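Local coordinates for protein D-hydantoinase (PDB 1NFG) that binds two zinc ions per subunit and probably catalyses the stereospecific hydrolysis of the cyclic amide bond of D-hydantoin derivatives, at residues A[344-347]-A[348-351]; A[360-364]-A[365-369]; A[192-195]-A[196-200]; A[242-245]-A[246-250]; A[28-32]-A[33-37]. All coordinates share one frame; numbering follows the deposited sequence.

Contact 1. Residues A[344-347]-A[348-351]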
loop_
_atom_site.group_PDB
_atom_site.type_symbol
_atom_site.label_atom_id
_atom_site.label_comp_id
_atom_site.label_asym_id
_atom_site.label_seq_id
_atom_site.Cartn_x
_atom_site.Cartn_y
_atom_site.Cartn_z
ATOM N N LEU A 344 -7.864 -30.780 -11.749
ATOM C CA LEU A 344 -7.516 -30.398 -13.116
ATOM C C LEU A 344 -8.683 -29.876 -13.942
ATOM O O LEU A 344 -8.593 -28.795 -14.524
ATOM C CB LEU A 344 -6.848 -31.559 -13.865
ATOM C CG LEU A 344 -5.462 -32.053 -13.440
ATOM C CD1 LEU A 344 -4.642 -32.317 -14.674
ATOM C CD2 LEU A 344 -4.757 -31.040 -12.579
ATOM N N MET A 345 -9.775 -30.627 -14.010
ATOM C CA MET A 345 -10.914 -30.174 -14.797
ATOM C C MET A 345 -11.363 -28.784 -14.387
ATOM O O MET A 345 -11.580 -27.919 -15.236
ATOM C CB MET A 345 -12.087 -31.145 -14.675
ATOM C CG MET A 345 -11.905 -32.439 -15.458
ATOM S SD MET A 345 -13.364 -33.497 -15.356
ATOM C CE MET A 345 -13.188 -34.129 -13.674
ATOM N N MET A 346 -11.495 -28.570 -13.082
ATOM C CA MET A 346 -11.922 -27.282 -12.551
ATOM C C MET A 346 -10.954 -26.149 -12.900
ATOM O O MET A 346 -11.372 -25.080 -13.338
ATOM C CB MET A 346 -12.092 -27.382 -11.035
ATOM C CG MET A 346 -13.257 -28.252 -10.616
ATOM S SD MET A 346 -14.831 -27.590 -11.203
ATOM C CE MET A 346 -15.009 -28.491 -12.617
ATOM N N VAL A 347 -9.661 -26.374 -12.708
ATOM C CA VAL A 347 -8.680 -25.352 -13.029
ATOM C C VAL A 347 -8.677 -25.114 -14.535
ATOM O O VAL A 347 -8.544 -23.974 -14.992
ATOM C CB VAL A 347 -7.264 -25.769 -12.571
ATOM C CG1 VAL A 347 -6.221 -24.806 -13.129
ATOM C CG2 VAL A 347 -7.201 -25.798 -11.046
ATOM N N TYR A 348 -8.839 -26.193 -15.302
ATOM C CA TYR A 348 -8.851 -26.112 -16.760
ATOM C C TYR A 348 -9.980 -25.224 -17.286
ATOM O O TYR A 348 -9.847 -24.605 -18.345
ATOM C CB TYR A 348 -8.981 -27.507 -17.381
ATOM C CG TYR A 348 -8.932 -27.496 -18.902
ATOM C CD1 TYR A 348 -7.719 -27.341 -19.579
ATOM C CD2 TYR A 348 -10.105 -27.568 -19.657
ATOM C CE1 TYR A 348 -7.675 -27.250 -20.971
ATOM C CE2 TYR A 348 -10.071 -27.476 -21.043
ATOM C CZ TYR A 348 -8.855 -27.313 -21.692
ATOM O OH TYR A 348 -8.822 -27.179 -23.057
ATOM N N GLN A 349 -11.093 -25.160 -16.566
ATOM C CA GLN A 349 -12.196 -24.326 -17.024
ATOM C C GLN A 349 -11.733 -22.875 -17.113
ATOM O O GLN A 349 -12.315 -22.069 -17.833
ATOM C CB GLN A 349 -13.393 -24.445 -16.074
ATOM C CG GLN A 349 -13.914 -25.861 -15.938
ATOM C CD GLN A 349 -14.167 -26.514 -17.285
ATOM O OE1 GLN A 349 -15.076 -26.121 -18.020
ATOM N NE2 GLN A 349 -13.354 -27.514 -17.620
ATOM N N GLY A 350 -10.674 -22.556 -16.381
ATOM C CA GLY A 350 -10.153 -21.206 -16.396
ATOM C C GLY A 350 -9.521 -20.861 -17.729
ATOM O O GLY A 350 -9.474 -19.691 -18.118
ATOM N N VAL A 351 -9.022 -21.869 -18.438
ATOM C CA VAL A 351 -8.415 -21.597 -19.728
ATOM C C VAL A 351 -9.561 -21.405 -20.712
ATOM O O VAL A 351 -9.450 -20.639 -21.664
ATOM C CB VAL A 351 -7.446 -22.746 -20.194
ATOM C CG1 VAL A 351 -7.042 -23.602 -19.010
ATOM C CG2 VAL A 351 -8.068 -23.571 -21.289
#
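Two successive bends, chi1 -59° and chi2 -51°, fold the side chain of Gln349 back along its helix, so that its amide reaches the carbonyl of Met345 one turn earlier. The result illustrates a side-chain-to-backbone hydrogen bond between residues i and i-4, here within helix 343-352 of this TIM-barrel hydrolase. Gln349 NE2 donates to Met345 O over 3.0 Å. The acceptor lies practically in the amide plane of Gln349, whereas the donor stands tilted by 35° from the plane of the carbonyl. Met345 O is also approached by the backbone, through a weak bond of 3.1 Å from Gln349 N, so residue 349 holds the same oxygen at two points. The other end of the amide is occupied as well, OE1 accepting from Lys421 N, which fixes the flip of the group and ties the helix to strand 419-429. Tyr348 departs differently: with CG anti to the backbone N, its ring leaves the helix to meet Phe361 edge-to-face and Trp393 at an intermediate angle. Val351 CG2 sits over one face of the Tyr348 ring, 3.7 Å above the plane and offset toward the rim. The backbone changes character along the segment. Tyr348 N makes a regular helical bond to Leu344 O (2.7 Å), but Gly350 N turns to Val347 O, only three residues back, and the helix is kinked there. Lower on the Gln349 side chain, the methyl CE of Met346 approaches Gln349 CG to 4.4 Å.

Contact 2. Residues A[360-364]-A[365-369]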
loop_
_atom_site.group_PDB
_atom_site.type_symbol
_atom_site.label_atom_id
_atom_site.label_comp_id
_atom_site.label_asym_id
_atom_site.label_seq_id
_atom_site.Cartn_x
_atom_site.Cartn_y
_atom_site.Cartn_z
ATOM N N GLN A 360 -0.376 -21.844 -19.096
ATOM C CA GLN A 360 -0.281 -21.589 -17.659
ATOM C C GLN A 360 -0.966 -22.718 -16.892
ATOM O O GLN A 360 -0.569 -23.053 -15.779
ATOM C CB GLN A 360 -0.936 -20.255 -17.296
ATOM C CG GLN A 360 -0.163 -19.039 -17.768
ATOM C CD GLN A 360 -0.865 -17.732 -17.439
ATOM O OE1 GLN A 360 -2.052 -17.555 -17.737
ATOM N NE2 GLN A 360 -0.129 -16.803 -16.832
ATOM N N PHE A 361 -2.003 -23.294 -17.492
ATOM C CA PHE A 361 -2.719 -24.400 -16.880
ATOM C C PHE A 361 -1.710 -25.471 -16.462
ATOM O O PHE A 361 -1.699 -25.915 -15.314
ATOM C CB PHE A 361 -3.706 -24.994 -17.875
ATOM C CG PHE A 361 -4.301 -26.300 -17.433
ATOM C CD1 PHE A 361 -5.256 -26.343 -16.422
ATOM C CD2 PHE A 361 -3.912 -27.493 -18.036
ATOM C CE1 PHE A 361 -5.821 -27.555 -16.021
ATOM C CE2 PHE A 361 -4.466 -28.705 -17.644
ATOM C CZ PHE A 361 -5.425 -28.737 -16.634
ATOM N N VAL A 362 -0.860 -25.876 -17.402
ATOM C CA VAL A 362 0.153 -26.886 -17.136
ATOM C C VAL A 362 1.151 -26.407 -16.087
ATOM O O VAL A 362 1.537 -27.162 -15.195
ATOM C CB VAL A 362 0.909 -27.271 -18.434
ATOM C CG1 VAL A 362 2.026 -28.282 -18.127
ATOM C CG2 VAL A 362 -0.078 -27.846 -19.450
ATOM N N GLU A 363 1.576 -25.154 -16.194
ATOM C CA GLU A 363 2.519 -24.601 -15.229
ATOM C C GLU A 363 1.993 -24.754 -13.804
ATOM O O GLU A 363 2.673 -25.278 -12.926
ATOM C CB GLU A 363 2.768 -23.113 -15.512
ATOM C CG GLU A 363 3.471 -22.377 -14.364
ATOM C CD GLU A 363 3.492 -20.859 -14.531
ATOM O OE1 GLU A 363 2.552 -20.294 -15.133
ATOM O OE2 GLU A 363 4.446 -20.225 -14.039
ATOM N N LEU A 364 0.768 -24.299 -13.593
ATOM C CA LEU A 364 0.134 -24.329 -12.282
ATOM C C LEU A 364 -0.269 -25.708 -11.803
ATOM O O LEU A 364 -0.072 -26.064 -10.643
ATOM C CB LEU A 364 -1.113 -23.447 -12.297
ATOM C CG LEU A 364 -0.901 -21.964 -12.570
ATOM C CD1 LEU A 364 -2.241 -21.288 -12.794
ATOM C CD2 LEU A 364 -0.155 -21.349 -11.398
ATOM N N VAL A 365 -0.854 -26.472 -12.708
ATOM C CA VAL A 365 -1.346 -27.804 -12.408
ATOM C C VAL A 365 -0.267 -28.881 -12.242
ATOM O O VAL A 365 -0.510 -29.914 -11.609
ATOM C CB VAL A 365 -2.378 -28.197 -13.501
ATOM C CG1 VAL A 365 -2.241 -29.634 -13.897
ATOM C CG2 VAL A 365 -3.768 -27.900 -13.004
ATOM N N ALA A 366 0.932 -28.641 -12.773
ATOM C CA ALA A 366 1.975 -29.650 -12.666
ATOM C C ALA A 366 3.439 -29.208 -12.673
ATOM O O ALA A 366 4.203 -29.578 -11.781
ATOM C CB ALA A 366 1.765 -30.689 -13.753
ATOM N N THR A 367 3.842 -28.420 -13.664
ATOM C CA THR A 367 5.245 -28.026 -13.765
ATOM C C THR A 367 5.812 -27.152 -12.656
ATOM O O THR A 367 6.909 -27.416 -12.161
ATOM C CB THR A 367 5.532 -27.341 -15.117
ATOM O OG1 THR A 367 5.038 -28.165 -16.178
ATOM C CG2 THR A 367 7.027 -27.153 -15.312
ATOM N N ARG A 368 5.092 -26.113 -12.257
ATOM C CA ARG A 368 5.613 -25.241 -11.213
ATOM C C ARG A 368 5.723 -25.942 -9.849
ATOM O O ARG A 368 6.727 -25.782 -9.156
ATOM C CB ARG A 368 4.768 -23.965 -11.116
ATOM C CG ARG A 368 5.503 -22.789 -10.492
ATOM C CD ARG A 368 4.730 -21.491 -10.656
ATOM N NE ARG A 368 5.401 -20.382 -9.980
ATOM C CZ ARG A 368 4.969 -19.123 -9.979
ATOM N NH1 ARG A 368 3.862 -18.792 -10.624
ATOM N NH2 ARG A 368 5.639 -18.189 -9.311
ATOM N N PRO A 369 4.704 -26.734 -9.453
ATOM C CA PRO A 369 4.715 -27.454 -8.168
ATOM C C PRO A 369 5.919 -28.388 -8.106
ATOM O O PRO A 369 6.655 -28.433 -7.107
ATOM C CB PRO A 369 3.415 -28.248 -8.198
ATOM C CG PRO A 369 2.523 -27.426 -9.066
ATOM C CD PRO A 369 3.439 -26.966 -10.169
#
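Arg368 and Glu363 run side by side in the same direction, and the arginine can be traced outward along its neighbour. Its CB starts against the backbone, 3.1 Å from Glu363 O, and also packs on Glu363 CG. Farther out CD lies 3.6 Å from Glu363 OE2, the chain remaining extended as far as NE. At the tip NH1 is 3.7 Å from Glu363 OE2. This is a long salt bridge of charge alone: although the two flat groups are nearly parallel, 17° apart, the oxygen lies well out of the guanidinium plane and no N-H points at it. The stronger partners of the tip are Glu308, bridged by NH2, and Gly305 O, bonded by NH1. Behind this reach of five residues is a pi-type turn in helix 358-372: Thr367 N bonds to Val362 O (3.0 Å) and Arg368 N to Glu363 O, each five residues back. Val362 O also accepts from Ala366 N at 2.9 Å, the two donors arriving from opposite faces of the carbonyl plane. Pro369, which lacks an N-H, follows at a kink, its CD against Glu363 O. On the buried flank Val365 CB stands 4.3 Å above the centre of the Phe361 ring, and Val365 CG2 touches Phe361 CE1 at 3.7 Å.

Contact 3. Residues A[192-195]-A[196-200]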
loop_
_atom_site.group_PDB
_atom_site.type_symbol
_atom_site.label_atom_id
_atom_site.label_comp_id
_atom_site.label_asym_id
_atom_site.label_seq_id
_atom_site.Cartn_x
_atom_site.Cartn_y
_atom_site.Cartn_z
ATOM N N ARG A 192 -15.410 -17.958 17.584
ATOM C CA ARG A 192 -16.162 -19.211 17.560
ATOM C C ARG A 192 -17.000 -19.341 18.827
ATOM O O ARG A 192 -18.205 -19.570 18.768
ATOM C CB ARG A 192 -15.217 -20.416 17.463
ATOM C CG ARG A 192 -14.205 -20.358 16.312
ATOM C CD ARG A 192 -13.399 -21.654 16.220
ATOM N NE ARG A 192 -14.209 -22.734 15.662
ATOM C CZ ARG A 192 -14.033 -24.025 15.926
ATOM N NH1 ARG A 192 -13.070 -24.417 16.751
ATOM N NH2 ARG A 192 -14.828 -24.927 15.366
ATOM N N ASP A 193 -16.352 -19.185 19.974
ATOM C CA ASP A 193 -17.032 -19.292 21.258
ATOM C C ASP A 193 -18.079 -18.205 21.474
ATOM O O ASP A 193 -19.162 -18.465 22.012
ATOM C CB ASP A 193 -16.005 -19.258 22.386
ATOM C CG ASP A 193 -14.980 -20.359 22.260
ATOM O OD1 ASP A 193 -15.344 -21.450 21.759
ATOM O OD2 ASP A 193 -13.817 -20.139 22.665
ATOM N N LYS A 194 -17.754 -16.987 21.055
ATOM C CA LYS A 194 -18.669 -15.868 21.193
ATOM C C LYS A 194 -19.962 -16.178 20.440
ATOM O O LYS A 194 -21.052 -15.925 20.944
ATOM C CB LYS A 194 -18.012 -14.599 20.647
ATOM C CG LYS A 194 -18.724 -13.296 20.980
ATOM C CD LYS A 194 -17.818 -12.110 20.644
ATOM C CE LYS A 194 -18.469 -10.759 20.920
ATOM N NZ LYS A 194 -17.510 -9.640 20.642
ATOM N N PHE A 195 -19.837 -16.742 19.241
ATOM C CA PHE A 195 -21.003 -17.086 18.432
ATOM C C PHE A 195 -21.858 -18.164 19.081
ATOM O O PHE A 195 -23.083 -18.047 19.142
ATOM C CB PHE A 195 -20.579 -17.576 17.049
ATOM C CG PHE A 195 -20.339 -16.477 16.058
ATOM C CD1 PHE A 195 -21.312 -15.511 15.823
ATOM C CD2 PHE A 195 -19.150 -16.420 15.337
ATOM C CE1 PHE A 195 -21.105 -14.501 14.883
ATOM C CE2 PHE A 195 -18.932 -15.414 14.394
ATOM C CZ PHE A 195 -19.911 -14.453 14.167
ATOM N N VAL A 196 -21.209 -19.223 19.548
ATOM C CA VAL A 196 -21.924 -20.319 20.175
ATOM C C VAL A 196 -22.625 -19.828 21.430
ATOM O O VAL A 196 -23.754 -20.225 21.711
ATOM C CB VAL A 196 -20.967 -21.470 20.523
ATOM C CG1 VAL A 196 -21.706 -22.556 21.274
ATOM C CG2 VAL A 196 -20.377 -22.041 19.248
ATOM N N ALA A 197 -21.958 -18.956 22.177
ATOM C CA ALA A 197 -22.540 -18.402 23.393
ATOM C C ALA A 197 -23.829 -17.641 23.072
ATOM O O ALA A 197 -24.765 -17.624 23.871
ATOM C CB ALA A 197 -21.542 -17.476 24.073
ATOM N N GLU A 198 -23.871 -17.006 21.904
ATOM C CA GLU A 198 -25.047 -16.251 21.479
ATOM C C GLU A 198 -26.068 -17.177 20.833
ATOM O O GLU A 198 -27.062 -16.722 20.266
ATOM C CB GLU A 198 -24.653 -15.165 20.477
ATOM C CG GLU A 198 -23.958 -13.954 21.077
ATOM C CD GLU A 198 -23.220 -13.133 20.028
ATOM O OE1 GLU A 198 -23.711 -13.055 18.876
ATOM O OE2 GLU A 198 -22.153 -12.563 20.357
ATOM N N GLY A 199 -25.807 -18.477 20.903
ATOM C CA GLY A 199 -26.720 -19.443 20.324
ATOM C C GLY A 199 -26.618 -19.604 18.818
ATOM O O GLY A 199 -27.468 -20.256 18.210
ATOM N N LYS A 200 -25.593 -19.014 18.205
ATOM C CA LYS A 200 -25.405 -19.125 16.756
ATOM C C LYS A 200 -24.592 -20.381 16.448
ATOM O O LYS A 200 -23.384 -20.425 16.689
ATOM C CB LYS A 200 -24.706 -17.873 16.223
ATOM C CG LYS A 200 -25.594 -16.640 16.283
ATOM C CD LYS A 200 -24.903 -15.405 15.739
ATOM C CE LYS A 200 -25.857 -14.225 15.699
ATOM N NZ LYS A 200 -26.369 -13.934 17.061
#
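Phe195 O is gripped by two backbone donors: Lys200 N at 2.8 Å and, more weakly, Glu198 N at 3.1 Å. The first bond spans five residues and encloses a second, from Gly199 N to Val196 O (2.8 Å). Together they form a Schellman motif that ends helix 185-197, with Gly199 at positive phi as its C-prime residue. The turn brings the Lys200 side chain to that of Phe195; the two cross obliquely, Lys200 CD 3.6 Å from Phe195 CD1. The ring also meets that of Tyr205 on the following short helix, 204-208. Beyond CD the lysine bends at its last torsion (chi4 59°), which carries Lys200 NZ to Glu198 OE1 in a salt bridge of 3.3 Å whose hydrogen bond is weak. Glu198 lies alongside Lys194 as well, but there the contact is made by the stem: Lys194 CG is 3.6 Å from Glu198 OE2, while Lys194 NZ stays 5.5 Å from that oxygen and bonds instead to Tyr190 OH. The contact lies at the surface, so the Lys200–Glu198 attraction is probably softened by solvent. Lys200, following the C-terminal end, may still interact favourably with the helix dipole, while the main-chain bonds fix the turn itself.

Contact 4. Residues A[242-245]-A[246-250]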
loop_
_atom_site.group_PDB
_atom_site.type_symbol
_atom_site.label_atom_id
_atom_site.label_comp_id
_atom_site.label_asym_id
_atom_site.label_seq_id
_atom_site.Cartn_x
_atom_site.Cartn_y
_atom_site.Cartn_z
ATOM N N GLU A 242 -7.143 -9.867 1.224
ATOM C CA GLU A 242 -6.327 -9.367 2.324
ATOM C C GLU A 242 -5.100 -10.207 2.652
ATOM O O GLU A 242 -4.026 -9.655 2.884
ATOM C CB GLU A 242 -7.179 -9.145 3.587
ATOM C CG GLU A 242 -8.448 -9.952 3.643
ATOM C CD GLU A 242 -9.593 -9.325 2.877
ATOM O OE1 GLU A 242 -10.022 -8.218 3.261
ATOM O OE2 GLU A 242 -10.074 -9.946 1.901
ATOM N N SER A 243 -5.227 -11.530 2.670
ATOM C CA SER A 243 -4.053 -12.350 2.969
ATOM C C SER A 243 -3.090 -12.332 1.785
ATOM O O SER A 243 -1.871 -12.316 1.970
ATOM C CB SER A 243 -4.446 -13.797 3.309
ATOM O OG SER A 243 -5.020 -14.467 2.202
ATOM N N LEU A 244 -3.628 -12.325 0.568
ATOM C CA LEU A 244 -2.772 -12.296 -0.612
ATOM C C LEU A 244 -1.928 -11.031 -0.565
ATOM O O LEU A 244 -0.734 -11.048 -0.887
ATOM C CB LEU A 244 -3.608 -12.315 -1.894
ATOM C CG LEU A 244 -2.838 -12.111 -3.211
ATOM C CD1 LEU A 244 -1.657 -13.068 -3.303
ATOM C CD2 LEU A 244 -3.783 -12.316 -4.383
ATOM N N GLU A 245 -2.551 -9.937 -0.141
ATOM C CA GLU A 245 -1.855 -8.668 -0.053
ATOM C C GLU A 245 -0.609 -8.752 0.829
ATOM O O GLU A 245 0.431 -8.162 0.508
ATOM C CB GLU A 245 -2.789 -7.589 0.480
ATOM C CG GLU A 245 -2.218 -6.197 0.335
ATOM C CD GLU A 245 -3.171 -5.125 0.819
ATOM O OE1 GLU A 245 -4.398 -5.253 0.575
ATOM O OE2 GLU A 245 -2.686 -4.144 1.429
ATOM N N GLU A 246 -0.710 -9.478 1.939
ATOM C CA GLU A 246 0.429 -9.619 2.839
ATOM C C GLU A 246 1.545 -10.400 2.151
ATOM O O GLU A 246 2.729 -10.089 2.313
ATOM C CB GLU A 246 0.007 -10.333 4.124
ATOM C CG GLU A 246 -1.024 -9.581 4.967
ATOM C CD GLU A 246 -0.508 -8.256 5.508
ATOM O OE1 GLU A 246 0.719 -8.022 5.468
ATOM O OE2 GLU A 246 -1.335 -7.453 5.986
ATOM N N VAL A 247 1.168 -11.424 1.388
ATOM C CA VAL A 247 2.154 -12.230 0.670
ATOM C C VAL A 247 2.886 -11.295 -0.275
ATOM O O VAL A 247 4.121 -11.275 -0.352
ATOM C CB VAL A 247 1.470 -13.346 -0.151
ATOM C CG1 VAL A 247 2.468 -13.999 -1.096
ATOM C CG2 VAL A 247 0.868 -14.382 0.794
ATOM N N MET A 248 2.100 -10.501 -0.983
ATOM C CA MET A 248 2.648 -9.551 -1.927
ATOM C C MET A 248 3.589 -8.552 -1.248
ATOM O O MET A 248 4.686 -8.275 -1.757
ATOM C CB MET A 248 1.504 -8.839 -2.639
ATOM C CG MET A 248 1.576 -8.963 -4.141
ATOM S SD MET A 248 1.640 -10.663 -4.748
ATOM C CE MET A 248 -0.027 -10.796 -5.461
ATOM N N ARG A 249 3.185 -8.022 -0.094
ATOM C CA ARG A 249 4.039 -7.063 0.607
ATOM C C ARG A 249 5.350 -7.728 1.006
ATOM O O ARG A 249 6.422 -7.132 0.897
ATOM C CB ARG A 249 3.329 -6.498 1.845
ATOM C CG ARG A 249 2.028 -5.784 1.519
ATOM C CD ARG A 249 1.266 -5.340 2.747
ATOM N NE ARG A 249 1.792 -4.101 3.303
ATOM C CZ ARG A 249 2.239 -3.977 4.547
ATOM N NH1 ARG A 249 2.225 -5.021 5.368
ATOM N NH2 ARG A 249 2.701 -2.810 4.968
ATOM N N ALA A 250 5.262 -8.975 1.456
ATOM C CA ALA A 250 6.446 -9.720 1.854
ATOM C C ALA A 250 7.380 -9.871 0.649
ATOM O O ALA A 250 8.587 -9.608 0.749
ATOM C CB ALA A 250 6.041 -11.083 2.384
#
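Leu244 and Met248 supply the close-packed side of this helical turn. They lie side by side and point the same way, and the methyl CE of Met248 comes 3.5 Å from Leu244 CD1 and 3.8 Å from Leu244 CG. The methionine chain bends at chi2 (56°) and again at chi3, which brings CE alongside the leucine branch. Val247 joins more loosely, its CB 4.4 Å from Leu244 CD1, and leans on Ala259 of strand 257-262. Leu244 itself packs on Val297 and Ala301 of helix 292-303. Beneath these side chains Met248 N is bonded to Leu244 O at 2.9 Å, nearly in line with the carbonyl. The polar side is looser. Glu245 extends away from the helix, and its CG comes only to 4.3 Å from Arg249 CD, with Glu245 OE2 still 4.9 Å from Arg249 NE. Glu246 OE1 lies at the edge of the Arg249 guanidinium, in its plane, and takes a weak bond of 3.4 Å from NH1. The stronger partners cross a subunit boundary: Glu245 and Glu246 both bridge Arg249 of the third subunit, and Arg249 reciprocates. These charges probably contribute more to the subunit interface than to the turn. The helix carrying both sides is the connection of a beta-alpha-beta unit in the TIM barrel, following strand 233-235 and the zinc ligand His237, and leading into strand 257-262.

Contact 5. Residues A[28-32]-A[33-37]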
loop_
_atom_site.group_PDB
_atom_site.type_symbol
_atom_site.label_atom_id
_atom_site.label_comp_id
_atom_site.label_asym_id
_atom_site.label_seq_id
_atom_site.Cartn_x
_atom_site.Cartn_y
_atom_site.Cartn_z
ATOM N N ILE A 28 10.059 -41.007 -21.218
ATOM C CA ILE A 28 9.845 -40.491 -22.558
ATOM C C ILE A 28 11.236 -40.454 -23.172
ATOM O O ILE A 28 12.109 -39.711 -22.714
ATOM C CB ILE A 28 9.226 -39.079 -22.519
ATOM C CG1 ILE A 28 7.773 -39.183 -22.047
ATOM C CG2 ILE A 28 9.310 -38.426 -23.890
ATOM C CD1 ILE A 28 7.049 -37.868 -21.983
ATOM N N THR A 29 11.441 -41.276 -24.196
ATOM C CA THR A 29 12.740 -41.374 -24.843
ATOM C C THR A 29 12.894 -40.615 -26.161
ATOM O O THR A 29 14.010 -40.240 -26.530
ATOM C CB THR A 29 13.105 -42.852 -25.063
ATOM O OG1 THR A 29 12.080 -43.489 -25.838
ATOM C CG2 THR A 29 13.228 -43.567 -23.719
ATOM N N GLN A 30 11.787 -40.388 -26.866
ATOM C CA GLN A 30 11.843 -39.671 -28.132
ATOM C C GLN A 30 10.565 -38.914 -28.481
ATOM O O GLN A 30 9.450 -39.411 -28.277
ATOM C CB GLN A 30 12.170 -40.634 -29.279
ATOM C CG GLN A 30 12.294 -39.948 -30.633
ATOM C CD GLN A 30 12.481 -40.924 -31.780
ATOM O OE1 GLN A 30 13.356 -41.790 -31.736
ATOM N NE2 GLN A 30 11.667 -40.780 -32.822
ATOM N N ILE A 31 10.744 -37.710 -29.019
ATOM C CA ILE A 31 9.624 -36.876 -29.436
ATOM C C ILE A 31 9.872 -36.455 -30.881
ATOM O O ILE A 31 10.920 -35.880 -31.207
ATOM C CB ILE A 31 9.490 -35.615 -28.555
ATOM C CG1 ILE A 31 9.425 -36.019 -27.080
ATOM C CG2 ILE A 31 8.232 -34.844 -28.937
ATOM C CD1 ILE A 31 9.399 -34.852 -26.111
ATOM N N GLY A 32 8.908 -36.762 -31.745
ATOM C CA GLY A 32 9.038 -36.432 -33.154
ATOM C C GLY A 32 9.972 -37.377 -33.896
ATOM O O GLY A 32 10.735 -38.126 -33.283
ATOM N N GLY A 33 9.910 -37.349 -35.221
ATOM C CA GLY A 33 10.770 -38.209 -36.014
ATOM C C GLY A 33 10.215 -39.604 -36.225
ATOM O O GLY A 33 9.019 -39.839 -36.041
ATOM N N ALA A 34 11.090 -40.526 -36.618
ATOM C CA ALA A 34 10.705 -41.916 -36.855
ATOM C C ALA A 34 10.736 -42.675 -35.537
ATOM O O ALA A 34 11.805 -42.882 -34.960
ATOM C CB ALA A 34 11.659 -42.556 -37.840
ATOM N N LEU A 35 9.566 -43.098 -35.071
ATOM C CA LEU A 35 9.471 -43.811 -33.801
ATOM C C LEU A 35 9.701 -45.319 -33.866
ATOM O O LEU A 35 10.293 -45.899 -32.954
ATOM C CB LEU A 35 8.121 -43.515 -33.145
ATOM C CG LEU A 35 8.029 -42.081 -32.611
ATOM C CD1 LEU A 35 6.643 -41.820 -32.053
ATOM C CD2 LEU A 35 9.095 -41.874 -31.542
ATOM N N GLY A 36 9.234 -45.955 -34.934
ATOM C CA GLY A 36 9.433 -47.385 -35.057
ATOM C C GLY A 36 8.294 -48.200 -34.477
ATOM O O GLY A 36 7.193 -47.679 -34.280
ATOM N N PRO A 37 8.529 -49.495 -34.199
ATOM C CA PRO A 37 7.523 -50.406 -33.639
ATOM C C PRO A 37 7.302 -50.162 -32.152
ATOM O O PRO A 37 8.195 -49.670 -31.455
ATOM C CB PRO A 37 8.120 -51.793 -33.893
ATOM C CG PRO A 37 9.177 -51.556 -34.948
ATOM C CD PRO A 37 9.748 -50.235 -34.551
#
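Hydrogen bonding between Gln30 and the loop that follows its strand organises the contact. Gln30 NE2 donates twice, to Ala34 O at 3.0 Å and to Gly32 O at 2.9 Å, so one side-chain amide bridges two carbonyls of the turning chain. The bond to Ala34 is almost straight at the hydrogen (169°) and lies in the amide plane of Gln30, yet it reaches the oxygen from above, with the donor 74° out of the carbonyl plane. The bond to Gly32 is more bent and tilted from both planes. An extended side chain, with chi1 at -178°, projects the amide far enough to span the turn.

Van der Waals packing comes from Leu35, which slides past Gln30 in the opposite direction. Its CD2 lies against the glutamine stem and amide, 3.8 Å from Gln30 CG and close to CD and NE2.

Backbone conformation completes the turn: Gly32 and Gly33 both have positive phi, and Gly33 adopts angles suited to a residue without a side chain.

Contacts between subunits also reach this edge, where Gln30 packs on Gly32 of the second subunit and Ile31 makes backbone hydrogen bonds to that subunit. Just before the turn, Thr29 and Gln30 both face Gly22 of the antiparallel strand 15-24, a pairing that defines a classic beta bulge within strand 27-31.

How the contacts relate
Contacts 1 and 2 are direct neighbours, their centres about 12 Å apart on successive helices: Leu344 CD2 meets Val365 CG1 at 3.2 Å, and Val347 CG1 meets Phe361 CD1 at 3.8 Å. The side chains of Pro369 in contact 2 and Val347 in contact 1 lie about 9 and 12 Å from that of the zinc ligand His57. Contact 4 lies nearer the ligands of the second zinc, the side chain of Ser243 about 8 Å from that of His237. Contact 3 stands near the probable substrate pocket, with Arg192 about 6 Å, side chain to side chain, from Tyr153 and Asn335. Contact 5, remote from these sites, is centred about 65 Å from contact 3, on the opposite side of the chain's centre.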